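Local coordinates for protein NAGD (Escherichia coli, PDB 2C4N), which hydrolyses ribonucleoside 5'-phosphates to ribonucleosides and phosphate with the aid of magnesium, and probably accepts a broad range of other phosphorylated compounds, at residues A[5-10]-A[180-185]; A[26-31]-A[38-43]; A[112-117]-A[131-136]; A[138-143]-A[162-167]; A[201-206]-A[231-236]. One frame throughout, in Å; residues are numbered along the deposited sequence.

Interaction 1: A[5-10]-A[180-185]; sequences NVICDI and WIIRAA. With MG (magnesium ion), chain B.
On the helix that carries Ile182 and Ala185 against Ile7, the Trp180 indole has Ala184 CB over one face, 3.7 Å above the plane and nearer the rim. Phe78 meets the same ring edge-to-face, and Phe211 of a second subunit stacks on it. The contact itself is aliphatic and buried. Ile7 points its side chain at the helix, extended beyond CG1 (chi2 177°), and touches with CD1 alone. CD1 lies 3.6 Å from Ala185 CB and 4.1 Å from Ile182 CG2. The two isoleucine side chains are oblique to each other. Strand 5-9 is an inner strand of the parallel sheet of the HAD core, and helix 180-189 packs on it through this contact. The strand ends at Asp9, where OD2 binds the magnesium ion at 2.2 Å. Asp9 OD1 forms a salt bridge with Lys176, a probable substrate-binding residue.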
# COMPACT_ATOMS: atom_id res chain seq x y z
N ASN A 5 18.20 14.42 -31.13
CA ASN A 5 18.02 12.98 -30.94
C ASN A 5 16.56 12.70 -30.60
O ASN A 5 15.87 13.55 -30.05
CB ASN A 5 18.91 12.48 -29.80
CG ASN A 5 20.34 12.96 -29.92
OD1 ASN A 5 21.15 12.37 -30.64
ND2 ASN A 5 20.66 14.04 -29.22
N VAL A 6 16.10 11.49 -30.90
CA VAL A 6 14.71 11.15 -30.64
C VAL A 6 14.49 9.77 -30.05
O VAL A 6 15.01 8.78 -30.57
CB VAL A 6 13.85 11.23 -31.93
CG1 VAL A 6 12.40 10.85 -31.62
CG2 VAL A 6 13.92 12.64 -32.52
N ILE A 7 13.75 9.71 -28.95
CA ILE A 7 13.39 8.44 -28.33
C ILE A 7 11.89 8.37 -28.58
O ILE A 7 11.15 9.27 -28.18
CB ILE A 7 13.62 8.42 -26.80
CG1 ILE A 7 15.11 8.46 -26.49
CG2 ILE A 7 13.00 7.15 -26.21
CD1 ILE A 7 15.41 8.51 -24.98
N CYS A 8 11.44 7.32 -29.25
CA CYS A 8 10.03 7.20 -29.54
C CYS A 8 9.46 5.89 -29.03
O CYS A 8 9.94 4.81 -29.39
CB CYS A 8 9.77 7.32 -31.05
SG CYS A 8 8.02 7.35 -31.51
N ASP A 9 8.44 6.00 -28.20
CA ASP A 9 7.79 4.82 -27.66
C ASP A 9 7.10 4.06 -28.80
O ASP A 9 6.69 4.67 -29.79
CB ASP A 9 6.78 5.22 -26.60
CG ASP A 9 6.01 4.04 -26.08
OD1 ASP A 9 6.65 3.10 -25.56
OD2 ASP A 9 4.78 4.06 -26.20
N ILE A 10 6.95 2.76 -28.65
CA ILE A 10 6.33 1.94 -29.69
C ILE A 10 4.82 1.76 -29.62
O ILE A 10 4.08 2.29 -30.45
CB ILE A 10 7.02 0.55 -29.75
CG1 ILE A 10 8.46 0.72 -30.25
CG2 ILE A 10 6.23 -0.40 -30.67
CD1 ILE A 10 9.30 -0.54 -30.18
N TRP A 180 16.16 5.82 -15.32
CA TRP A 180 17.39 5.16 -15.76
C TRP A 180 17.35 4.62 -17.19
O TRP A 180 18.33 4.76 -17.92
CB TRP A 180 17.77 4.02 -14.81
CG TRP A 180 19.12 3.48 -15.14
CD1 TRP A 180 20.33 3.96 -14.72
CD2 TRP A 180 19.42 2.41 -16.05
NE1 TRP A 180 21.35 3.27 -15.31
CE2 TRP A 180 20.82 2.31 -16.13
CE3 TRP A 180 18.63 1.53 -16.81
CZ2 TRP A 180 21.46 1.37 -16.95
CZ3 TRP A 180 19.26 0.60 -17.62
CH2 TRP A 180 20.67 0.52 -17.68
N ILE A 181 16.24 4.01 -17.59
CA ILE A 181 16.17 3.47 -18.94
C ILE A 181 16.29 4.57 -19.99
O ILE A 181 16.75 4.32 -21.10
CB ILE A 181 14.88 2.66 -19.17
CG1 ILE A 181 15.02 1.85 -20.47
CG2 ILE A 181 13.67 3.58 -19.26
CD1 ILE A 181 13.96 0.79 -20.65
N ILE A 182 15.89 5.79 -19.64
CA ILE A 182 16.01 6.92 -20.56
C ILE A 182 17.50 7.25 -20.67
O ILE A 182 18.01 7.57 -21.75
CB ILE A 182 15.22 8.15 -20.05
CG1 ILE A 182 13.73 7.81 -19.89
CG2 ILE A 182 15.40 9.32 -21.01
CD1 ILE A 182 13.08 7.27 -21.16
N ARG A 183 18.20 7.18 -19.54
CA ARG A 183 19.63 7.44 -19.51
C ARG A 183 20.33 6.41 -20.39
O ARG A 183 21.23 6.74 -21.16
CB ARG A 183 20.17 7.34 -18.07
CG ARG A 183 20.45 8.69 -17.43
CD ARG A 183 21.48 9.45 -18.25
NE ARG A 183 21.22 10.88 -18.29
CZ ARG A 183 21.81 11.73 -19.12
NH1 ARG A 183 22.71 11.28 -19.99
NH2 ARG A 183 21.51 13.01 -19.09
N ALA A 184 19.91 5.16 -20.26
CA ALA A 184 20.48 4.07 -21.04
C ALA A 184 20.25 4.31 -22.53
O ALA A 184 21.12 4.05 -23.36
CB ALA A 184 19.86 2.74 -20.62
N ALA A 185 19.06 4.80 -22.87
CA ALA A 185 18.72 5.08 -24.26
C ALA A 185 19.59 6.21 -24.80
O ALA A 185 20.06 6.15 -25.94
CB ALA A 185 17.24 5.44 -24.37
MG MG B . 3.07 3.05 -25.19
O HOH W 1 3.72 3.97 -23.16
O HOH W 2 1.05 2.22 -24.35

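Interaction 2: A[26-31]-A[38-43]; sequences EFLHGI and LVLLTN. With PO4 (phosphate ion), chain D.
Leu28, on helix 24-33, packs against Leu38 and Leu40 of strand 38-42. The short helix axis runs 148° from the strand direction, with a closest approach of 10.5 Å. Leu28 CD2 does most of the touching. It lies 3.9 Å from Leu40 CD2, and these two leucines meet tip to tip. It also lies 4.0 Å from Leu38 CD2, but here the side chains are at about a right angle. Leu38 CG, anti to the backbone N (chi1 175°), places CD2 there. All three leucines are buried. The packing is looser one turn on, where Ile31 CD1 is 4.3 Å from Leu38 CD1. The same methyl of Ile31 also rests over one face of the Phe27 ring. On the far side of the helix Glu26 is exposed to solvent, and His29 points away from the strand and is partly exposed. The strand leads to a phosphate ion at its C-terminal end. Asn43 N donates to phosphate O2 at 3.0 Å, nearly straight at 163°. Lys176 NZ and Asp11 N bind the same ion. Thr42 and Asn43 probably bind substrate at this end of the strand, and Thr42 stands where HAD phosphatases carry the Ser or Thr of motif II.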
# COMPACT_ATOMS: atom_id res chain seq x y z
N GLU A 26 6.20 7.56 -42.30
CA GLU A 26 6.66 8.88 -42.73
C GLU A 26 7.35 9.62 -41.58
O GLU A 26 8.36 10.31 -41.79
CB GLU A 26 5.49 9.71 -43.25
CG GLU A 26 5.89 11.01 -43.92
CD GLU A 26 6.68 10.79 -45.20
OE1 GLU A 26 7.76 10.17 -45.14
OE2 GLU A 26 6.22 11.25 -46.26
N PHE A 27 6.80 9.49 -40.38
CA PHE A 27 7.36 10.14 -39.21
C PHE A 27 8.78 9.67 -38.96
O PHE A 27 9.70 10.47 -38.83
CB PHE A 27 6.49 9.83 -37.98
CG PHE A 27 7.06 10.34 -36.69
CD1 PHE A 27 7.22 11.70 -36.46
CD2 PHE A 27 7.43 9.44 -35.68
CE1 PHE A 27 7.74 12.17 -35.25
CE2 PHE A 27 7.95 9.90 -34.47
CZ PHE A 27 8.10 11.27 -34.25
N LEU A 28 8.96 8.35 -38.91
CA LEU A 28 10.27 7.76 -38.67
C LEU A 28 11.27 8.04 -39.79
O LEU A 28 12.42 8.41 -39.53
CB LEU A 28 10.13 6.25 -38.46
CG LEU A 28 9.32 5.84 -37.22
CD1 LEU A 28 9.29 4.32 -37.10
CD2 LEU A 28 9.95 6.46 -35.97
N HIS A 29 10.83 7.89 -41.04
CA HIS A 29 11.71 8.14 -42.17
C HIS A 29 12.18 9.59 -42.18
O HIS A 29 13.33 9.87 -42.54
CB HIS A 29 11.00 7.81 -43.49
CG HIS A 29 10.73 6.34 -43.68
ND1 HIS A 29 11.68 5.37 -43.47
CD2 HIS A 29 9.60 5.69 -44.06
CE1 HIS A 29 11.16 4.18 -43.71
NE2 HIS A 29 9.90 4.35 -44.08
N GLY A 30 11.31 10.50 -41.77
CA GLY A 30 11.68 11.90 -41.73
C GLY A 30 12.81 12.13 -40.75
O GLY A 30 13.74 12.90 -41.01
N ILE A 31 12.73 11.47 -39.60
CA ILE A 31 13.76 11.60 -38.58
C ILE A 31 15.09 11.03 -39.05
O ILE A 31 16.14 11.66 -38.90
CB ILE A 31 13.35 10.87 -37.28
CG1 ILE A 31 12.12 11.56 -36.68
CG2 ILE A 31 14.50 10.86 -36.28
CD1 ILE A 31 11.50 10.81 -35.52
N LEU A 38 18.06 7.80 -33.48
CA LEU A 38 16.72 7.36 -33.11
C LEU A 38 16.70 6.05 -32.33
O LEU A 38 17.41 5.10 -32.65
CB LEU A 38 15.88 7.18 -34.37
CG LEU A 38 14.46 6.61 -34.23
CD1 LEU A 38 13.57 7.65 -33.57
CD2 LEU A 38 13.91 6.23 -35.61
N VAL A 39 15.87 6.02 -31.29
CA VAL A 39 15.70 4.83 -30.48
C VAL A 39 14.21 4.56 -30.36
O VAL A 39 13.45 5.46 -29.98
CB VAL A 39 16.30 5.00 -29.06
CG1 VAL A 39 15.85 3.86 -28.16
CG2 VAL A 39 17.82 5.04 -29.14
N LEU A 40 13.79 3.35 -30.71
CA LEU A 40 12.40 2.96 -30.60
C LEU A 40 12.34 2.13 -29.33
O LEU A 40 12.87 1.02 -29.26
CB LEU A 40 11.96 2.16 -31.83
CG LEU A 40 12.07 2.94 -33.15
CD1 LEU A 40 11.41 2.14 -34.26
CD2 LEU A 40 11.41 4.31 -33.01
N LEU A 41 11.70 2.69 -28.32
CA LEU A 41 11.62 2.09 -27.00
C LEU A 41 10.34 1.33 -26.66
O LEU A 41 9.25 1.72 -27.06
CB LEU A 41 11.82 3.19 -25.96
CG LEU A 41 11.83 2.83 -24.47
CD1 LEU A 41 13.16 2.18 -24.12
CD2 LEU A 41 11.62 4.09 -23.64
N THR A 42 10.51 0.23 -25.94
CA THR A 42 9.37 -0.54 -25.47
C THR A 42 9.71 -1.12 -24.11
O THR A 42 10.83 -1.57 -23.88
CB THR A 42 8.96 -1.69 -26.41
OG1 THR A 42 7.86 -2.39 -25.81
CG2 THR A 42 10.11 -2.65 -26.65
N ASN A 43 8.74 -1.08 -23.21
CA ASN A 43 8.92 -1.59 -21.86
C ASN A 43 8.88 -3.11 -21.79
O ASN A 43 9.26 -3.69 -20.78
CB ASN A 43 7.85 -1.02 -20.94
CG ASN A 43 8.43 -0.21 -19.82
OD1 ASN A 43 9.46 0.44 -19.98
ND2 ASN A 43 7.76 -0.21 -18.67
P PO4 D . 5.35 0.20 -24.80
O1 PO4 D . 6.10 0.19 -26.08
O2 PO4 D . 6.27 0.59 -23.70
O3 PO4 D . 4.24 1.16 -24.88
O4 PO4 D . 4.81 -1.16 -24.54

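Interaction 3: A[112-117]-A[131-136]; sequences DFVIVG and AYFVAN
Val114 on strand 105-116 faces Val134 on helix 124-135, with their CA atoms 6.8 Å apart. The side chain of Val114 points at the helix and carries its whole half of the contact. CG2 is the main touching branch. It lies 3.4 Å from Phe133 CB and 3.8 Å from Val134 CG2. Val134 answers with one methyl, CG2, which also lies 3.8 Å from Val114 CB, so it is set against the fork of the valine. Val114 is at about a right angle to both partners. Phe133 starts toward the strand, but with CG anti to the carbonyl carbon (chi1 -66°) its ring is carried away. Its CB is therefore the part that meets Val114, while the ring goes on to meet Tyr88. Beyond the contact, the helix end is tied down by Asn136. Its ND2 donates to Tyr132 O at 2.9 Å, and its backbone N reaches the same oxygen from the opposite face of the carbonyl plane. ND2 also lies over one face of the Tyr132 ring, toward the rim. Phe152 of a third subunit packs on Tyr132, Ala135 and Asn136. The contact joins the first strand and the helix of the beta-alpha-beta unit that continues into strand 139-142. Phe140 of that strand touches Val134, and helix 156-167 lies alongside, with Ser167 on Val134 and Ile166 on Ala131.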
# COMPACT_ATOMS: atom_id res chain seq x y z
N ASP A 112 23.88 -14.22 -7.73
CA ASP A 112 24.11 -12.88 -7.20
C ASP A 112 22.84 -12.05 -7.38
O ASP A 112 22.50 -11.22 -6.54
CB ASP A 112 25.26 -12.19 -7.94
CG ASP A 112 26.56 -12.96 -7.86
OD1 ASP A 112 27.02 -13.23 -6.72
OD2 ASP A 112 27.14 -13.28 -8.92
N PHE A 113 22.16 -12.30 -8.50
CA PHE A 113 20.93 -11.59 -8.84
C PHE A 113 19.76 -12.52 -9.10
O PHE A 113 19.94 -13.68 -9.47
CB PHE A 113 21.08 -10.80 -10.15
CG PHE A 113 22.21 -9.83 -10.16
CD1 PHE A 113 23.51 -10.27 -10.41
CD2 PHE A 113 21.98 -8.48 -9.96
CE1 PHE A 113 24.56 -9.37 -10.46
CE2 PHE A 113 23.03 -7.57 -10.01
CZ PHE A 113 24.32 -8.01 -10.26
N VAL A 114 18.56 -11.98 -8.92
CA VAL A 114 17.32 -12.67 -9.24
C VAL A 114 16.76 -11.68 -10.26
O VAL A 114 16.53 -10.51 -9.94
CB VAL A 114 16.35 -12.77 -8.05
CG1 VAL A 114 14.94 -13.14 -8.55
CG2 VAL A 114 16.83 -13.85 -7.08
N ILE A 115 16.59 -12.13 -11.50
CA ILE A 115 16.10 -11.25 -12.55
C ILE A 115 14.77 -11.76 -13.06
O ILE A 115 14.65 -12.91 -13.47
CB ILE A 115 17.09 -11.21 -13.72
CG1 ILE A 115 18.49 -10.85 -13.20
CG2 ILE A 115 16.62 -10.21 -14.76
CD1 ILE A 115 19.58 -11.00 -14.23
N VAL A 116 13.77 -10.89 -13.04
CA VAL A 116 12.44 -11.26 -13.50
C VAL A 116 12.04 -10.47 -14.74
O VAL A 116 12.10 -9.24 -14.76
CB VAL A 116 11.37 -11.02 -12.40
CG1 VAL A 116 10.01 -11.51 -12.89
CG2 VAL A 116 11.77 -11.74 -11.12
N GLY A 117 11.65 -11.20 -15.77
CA GLY A 117 11.19 -10.58 -17.01
C GLY A 117 9.79 -11.11 -17.23
O GLY A 117 8.90 -10.87 -16.42
N ALA A 131 11.81 -16.13 -4.56
CA ALA A 131 11.52 -15.57 -3.24
C ALA A 131 12.60 -15.98 -2.24
O ALA A 131 13.04 -15.17 -1.43
CB ALA A 131 10.15 -16.06 -2.76
N TYR A 132 13.02 -17.23 -2.31
CA TYR A 132 14.06 -17.75 -1.43
C TYR A 132 15.37 -16.97 -1.60
O TYR A 132 15.98 -16.54 -0.62
CB TYR A 132 14.31 -19.23 -1.72
CG TYR A 132 15.48 -19.82 -0.98
CD1 TYR A 132 15.38 -20.19 0.36
CD2 TYR A 132 16.71 -19.98 -1.62
CE1 TYR A 132 16.47 -20.73 1.05
CE2 TYR A 132 17.81 -20.52 -0.94
CZ TYR A 132 17.68 -20.88 0.39
OH TYR A 132 18.76 -21.41 1.06
N PHE A 133 15.79 -16.78 -2.85
CA PHE A 133 17.03 -16.05 -3.12
C PHE A 133 16.95 -14.58 -2.72
O PHE A 133 17.89 -14.04 -2.13
CB PHE A 133 17.41 -16.16 -4.60
CG PHE A 133 17.77 -17.55 -5.03
CD1 PHE A 133 18.70 -18.30 -4.31
CD2 PHE A 133 17.20 -18.12 -6.17
CE1 PHE A 133 19.05 -19.59 -4.71
CE2 PHE A 133 17.54 -19.41 -6.59
CZ PHE A 133 18.47 -20.14 -5.85
N VAL A 134 15.84 -13.93 -3.03
CA VAL A 134 15.69 -12.52 -2.69
C VAL A 134 15.67 -12.36 -1.18
O VAL A 134 16.31 -11.47 -0.63
CB VAL A 134 14.38 -11.93 -3.29
CG1 VAL A 134 14.15 -10.51 -2.78
CG2 VAL A 134 14.50 -11.91 -4.81
N ALA A 135 14.94 -13.25 -0.50
CA ALA A 135 14.86 -13.20 0.94
C ALA A 135 16.24 -13.39 1.57
O ALA A 135 16.52 -12.87 2.65
CB ALA A 135 13.91 -14.26 1.45
N ASN A 136 17.08 -14.16 0.91
CA ASN A 136 18.43 -14.38 1.32
C ASN A 136 19.49 -13.42 0.84
O ASN A 136 20.64 -13.68 0.94
CB ASN A 136 18.85 -15.84 1.13
CG ASN A 136 18.24 -16.74 2.16
OD1 ASN A 136 18.74 -16.82 3.26
ND2 ASN A 136 17.22 -17.43 1.81

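Interaction 4: A[138-143]-A[162-167]; sequences ARFIAT and GIEKIS
Phe140 reaches from strand 139-142 to helix 156-167 and meets Ile163 and Glu164 with the far end of its ring. Its CG is anti to the backbone N (chi1 -164°), which carries the ring out toward the helix. Ile163 CG2 comes up obliquely to the ring, 3.6 Å from Phe140 CZ and 4.0 Å from CE2. The two side chains are likewise oblique to each other. Glu164 is turned differently. Its CG lies at the ring edge, near the ring plane, 4.0 Å from Phe140 CE2, and its chain is at about a right angle to the phenylalanine. The carboxylate plane is 73° from the ring plane, and the touching is done by the aliphatic part of the glutamate. The strand and helix belong to a beta-alpha-beta unit that closes with strand 172-173, at the edge of the smaller parallel sheet. Val116 and Pro171 also touch the Phe140 side chain. Replacing Phe140 by an alanine would probably open a gap beside Ile163 CG2 and leave the Glu164 CG methylene without this aromatic neighbour. At the helix end, Ser167 OG donates to Ile163 O at 2.8 Å. The Ser167 backbone N reaches that oxygen from the opposite face of its plane, so two bonds grip the carbonyl. Ser167 OG is also hydrogen-bonded to Arg169 N. Thr147 of a third subunit packs on Lys165 and Ile166.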
# COMPACT_ATOMS: atom_id res chain seq x y z
N ALA A 138 19.78 -11.86 -2.44
CA ALA A 138 20.11 -11.70 -3.86
C ALA A 138 19.62 -10.35 -4.36
O ALA A 138 18.59 -9.85 -3.90
CB ALA A 138 19.47 -12.82 -4.66
N ARG A 139 20.36 -9.74 -5.29
CA ARG A 139 19.96 -8.46 -5.84
C ARG A 139 18.75 -8.68 -6.76
O ARG A 139 18.83 -9.40 -7.77
CB ARG A 139 21.14 -7.82 -6.58
CG ARG A 139 22.30 -7.49 -5.63
CD ARG A 139 23.58 -7.10 -6.35
NE ARG A 139 23.45 -5.87 -7.13
CZ ARG A 139 24.46 -5.28 -7.77
NH1 ARG A 139 25.67 -5.82 -7.74
NH2 ARG A 139 24.25 -4.17 -8.46
N PHE A 140 17.63 -8.06 -6.40
CA PHE A 140 16.34 -8.19 -7.08
C PHE A 140 16.12 -7.15 -8.19
O PHE A 140 15.90 -5.97 -7.92
CB PHE A 140 15.25 -8.10 -6.00
CG PHE A 140 13.89 -8.59 -6.43
CD1 PHE A 140 13.70 -9.34 -7.59
CD2 PHE A 140 12.78 -8.32 -5.62
CE1 PHE A 140 12.42 -9.80 -7.95
CE2 PHE A 140 11.50 -8.78 -5.96
CZ PHE A 140 11.32 -9.52 -7.13
N ILE A 141 16.17 -7.60 -9.45
CA ILE A 141 15.99 -6.74 -10.61
C ILE A 141 14.84 -7.25 -11.48
O ILE A 141 14.70 -8.46 -11.67
CB ILE A 141 17.26 -6.73 -11.52
CG1 ILE A 141 18.52 -6.58 -10.67
CG2 ILE A 141 17.15 -5.63 -12.55
CD1 ILE A 141 18.62 -5.27 -9.93
N ALA A 142 14.05 -6.34 -12.03
CA ALA A 142 12.93 -6.71 -12.89
C ALA A 142 12.93 -5.82 -14.12
O ALA A 142 13.25 -4.63 -14.04
CB ALA A 142 11.61 -6.57 -12.12
N THR A 143 12.56 -6.38 -15.27
CA THR A 143 12.56 -5.61 -16.51
C THR A 143 11.57 -4.45 -16.59
O THR A 143 11.94 -3.35 -17.01
CB THR A 143 12.36 -6.52 -17.75
OG1 THR A 143 11.11 -7.22 -17.64
CG2 THR A 143 13.49 -7.53 -17.86
N GLY A 162 4.09 -12.10 -6.41
CA GLY A 162 4.21 -13.20 -5.47
C GLY A 162 5.57 -13.24 -4.79
O GLY A 162 5.68 -13.52 -3.60
N ILE A 163 6.62 -12.95 -5.56
CA ILE A 163 7.98 -12.94 -5.04
C ILE A 163 8.14 -11.85 -3.98
O ILE A 163 8.75 -12.07 -2.94
CB ILE A 163 9.00 -12.72 -6.18
CG1 ILE A 163 8.90 -13.88 -7.19
CG2 ILE A 163 10.42 -12.64 -5.61
CD1 ILE A 163 9.55 -13.59 -8.53
N GLU A 164 7.58 -10.68 -4.25
CA GLU A 164 7.65 -9.55 -3.32
C GLU A 164 6.88 -9.87 -2.04
O GLU A 164 7.34 -9.58 -0.93
CB GLU A 164 7.04 -8.29 -3.95
CG GLU A 164 7.70 -7.85 -5.24
CD GLU A 164 7.05 -6.62 -5.84
OE1 GLU A 164 7.16 -5.53 -5.26
OE2 GLU A 164 6.41 -6.75 -6.91
N LYS A 165 5.70 -10.47 -2.20
CA LYS A 165 4.84 -10.83 -1.07
C LYS A 165 5.54 -11.78 -0.09
O LYS A 165 5.48 -11.59 1.13
CB LYS A 165 3.57 -11.50 -1.59
CG LYS A 165 2.29 -11.05 -0.90
CD LYS A 165 2.06 -9.56 -1.13
CE LYS A 165 0.59 -9.23 -1.24
NZ LYS A 165 0.37 -7.85 -1.77
N ILE A 166 6.20 -12.79 -0.63
CA ILE A 166 6.90 -13.79 0.18
C ILE A 166 8.19 -13.25 0.80
O ILE A 166 8.44 -13.45 1.99
CB ILE A 166 7.25 -15.04 -0.66
CG1 ILE A 166 5.96 -15.69 -1.18
CG2 ILE A 166 8.04 -16.04 0.18
CD1 ILE A 166 6.19 -16.80 -2.19
N SER A 167 9.00 -12.57 -0.00
CA SER A 167 10.28 -12.05 0.48
C SER A 167 10.20 -10.74 1.24
O SER A 167 11.09 -10.42 2.04
CB SER A 167 11.24 -11.86 -0.70
OG SER A 167 10.80 -10.82 -1.55

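Interaction 5: A[201-206]-A[231-236]; sequences DNLRTD and DSMPFR. With MG (magnesium ion), chain B; PO4 (phosphate ion), chain C.
Behind the magnesium and phosphate site, Leu203 and Arg204 pack on Met233 of the loop before strand 239-241. Leu203 CD1 lies 4.1 Å from Met233 CG. The bent Met233 chain brings CE over one face of the Arg204 guanidinium, 3.5 Å from NH2. The Leu203 carbonyl O lies in the plane of the Phe235 ring, at its edge, 3.9 Å from CZ. Asn202 is the N-cap of helix 203-212: its OD1 accepts from Arg204 N at 2.9 Å. Its ND2 makes a weak bond to a phosphate oxygen, and Thr205 OG1 donates to phosphate O4 at 2.7 Å. An alanine in place of Asn202 would lose both side-chain bonds, and is likely to leave Arg204 N without its cap. Asp206 OD2 accepts from Asn202 N through its anti lone pair, at 3.1 Å. Asp201 OD1 binds magnesium at 2.3 Å. Asp201, which binds the metal, and Asp206, linked to it through a water, follow strand 196-200 and match the acidic motif IV of HAD phosphatases.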
# COMPACT_ATOMS: atom_id res chain seq x y z
N ASP A 201 2.79 7.78 -25.42
CA ASP A 201 1.34 7.89 -25.26
C ASP A 201 0.88 7.75 -23.81
O ASP A 201 -0.30 7.97 -23.52
CB ASP A 201 0.64 6.81 -26.08
CG ASP A 201 0.98 5.42 -25.60
OD1 ASP A 201 2.19 5.12 -25.54
OD2 ASP A 201 0.06 4.63 -25.29
N ASN A 202 1.79 7.38 -22.91
CA ASN A 202 1.43 7.21 -21.51
C ASN A 202 2.05 8.26 -20.60
O ASN A 202 3.26 8.26 -20.36
CB ASN A 202 1.85 5.82 -21.02
CG ASN A 202 1.19 5.44 -19.71
OD1 ASN A 202 0.86 6.30 -18.90
ND2 ASN A 202 1.00 4.14 -19.50
N LEU A 203 1.22 9.16 -20.08
CA LEU A 203 1.68 10.21 -19.19
C LEU A 203 2.45 9.68 -17.99
O LEU A 203 3.45 10.27 -17.58
CB LEU A 203 0.49 11.04 -18.70
CG LEU A 203 -0.07 12.11 -19.65
CD1 LEU A 203 -1.45 12.53 -19.18
CD2 LEU A 203 0.88 13.30 -19.68
N ARG A 204 1.98 8.57 -17.44
CA ARG A 204 2.59 7.99 -16.26
C ARG A 204 3.85 7.17 -16.47
O ARG A 204 4.46 6.71 -15.50
CB ARG A 204 1.54 7.17 -15.50
CG ARG A 204 0.36 8.02 -15.06
CD ARG A 204 -0.72 7.23 -14.33
NE ARG A 204 -1.88 8.08 -14.07
CZ ARG A 204 -1.91 9.06 -13.17
NH1 ARG A 204 -0.85 9.33 -12.43
NH2 ARG A 204 -3.01 9.80 -13.03
N THR A 205 4.25 6.97 -17.72
CA THR A 205 5.46 6.20 -17.99
C THR A 205 6.42 6.92 -18.94
O THR A 205 7.52 7.30 -18.54
CB THR A 205 5.11 4.79 -18.54
OG1 THR A 205 4.42 4.91 -19.78
CG2 THR A 205 4.22 4.04 -17.54
N ASP A 206 6.00 7.13 -20.19
CA ASP A 206 6.87 7.82 -21.15
C ASP A 206 7.15 9.25 -20.72
O ASP A 206 8.30 9.68 -20.65
CB ASP A 206 6.21 7.86 -22.53
CG ASP A 206 5.83 6.50 -23.04
OD1 ASP A 206 6.74 5.67 -23.25
OD2 ASP A 206 4.62 6.27 -23.24
N ASP A 231 -4.74 17.96 -17.21
CA ASP A 231 -5.25 19.07 -16.41
C ASP A 231 -4.73 19.07 -14.97
O ASP A 231 -4.20 20.07 -14.50
CB ASP A 231 -6.79 19.05 -16.40
CG ASP A 231 -7.39 19.13 -17.80
OD1 ASP A 231 -6.69 19.59 -18.72
OD2 ASP A 231 -8.57 18.75 -17.97
N SER A 232 -4.88 17.94 -14.29
CA SER A 232 -4.45 17.83 -12.90
C SER A 232 -3.00 17.36 -12.75
O SER A 232 -2.47 17.32 -11.64
CB SER A 232 -5.39 16.88 -12.14
OG SER A 232 -5.40 15.61 -12.74
N MET A 233 -2.37 17.01 -13.87
CA MET A 233 -0.99 16.53 -13.85
C MET A 233 0.02 17.54 -13.30
O MET A 233 0.06 18.69 -13.73
CB MET A 233 -0.55 16.11 -15.26
CG MET A 233 -0.97 14.70 -15.69
SD MET A 233 0.11 13.43 -14.99
CE MET A 233 -0.99 12.00 -14.85
N PRO A 234 0.83 17.11 -12.32
CA PRO A 234 1.85 17.95 -11.69
C PRO A 234 2.73 18.64 -12.73
O PRO A 234 3.00 19.84 -12.65
CB PRO A 234 2.64 16.96 -10.84
CG PRO A 234 2.23 15.59 -11.37
CD PRO A 234 0.78 15.80 -11.65
N PHE A 235 3.18 17.85 -13.69
CA PHE A 235 4.02 18.32 -14.79
C PHE A 235 3.19 18.07 -16.04
O PHE A 235 2.24 17.28 -16.00
CB PHE A 235 5.30 17.49 -14.85
CG PHE A 235 5.04 16.02 -15.00
CD1 PHE A 235 4.88 15.45 -16.26
CD2 PHE A 235 4.86 15.23 -13.87
CE1 PHE A 235 4.53 14.10 -16.39
CE2 PHE A 235 4.52 13.89 -13.99
CZ PHE A 235 4.35 13.32 -15.25
N ARG A 236 3.54 18.72 -17.14
CA ARG A 236 2.82 18.51 -18.38
C ARG A 236 3.77 18.37 -19.55
O ARG A 236 4.92 18.81 -19.50
CB ARG A 236 1.83 19.66 -18.61
CG ARG A 236 0.66 19.65 -17.63
CD ARG A 236 -0.18 20.89 -17.80
NE ARG A 236 -1.38 20.87 -16.97
CZ ARG A 236 -2.22 21.90 -16.86
NH1 ARG A 236 -1.99 23.02 -17.53
NH2 ARG A 236 -3.29 21.80 -16.08
MG MG B . 3.07 3.05 -25.19
P PO4 C . 4.10 1.28 -20.65
O1 PO4 C . 4.41 0.26 -21.68
O2 PO4 C . 2.64 1.44 -20.53
O3 PO4 C . 4.67 0.86 -19.35
O4 PO4 C . 4.71 2.58 -21.06
O HOH W 2 1.05 2.22 -24.35
O HOH W 1 3.72 3.97 -23.16

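From the N terminus, strand 5-9 opens interaction 1, which closes only at helix 180-189, with 169 residues between the two segments. Interactions 2, 3 and 4 all nest inside this long loop, one after another. Interaction 5 follows in series, and no loops cross. Interactions 1 and 2 meet in the core sheet, where strands 5-9 and 38-42 are neighbours. Interactions 3 and 4, centres about 6 Å apart, share the adjacent strands 105-116 and 139-142 of the smaller sheet, which belongs to the cap domain, as in related HAD phosphatases. Their centres lie 25 Å or more from those of the other three. Interactions 1 and 5 join at the magnesium ion, through Asp9 and Asp201 and two shared waters.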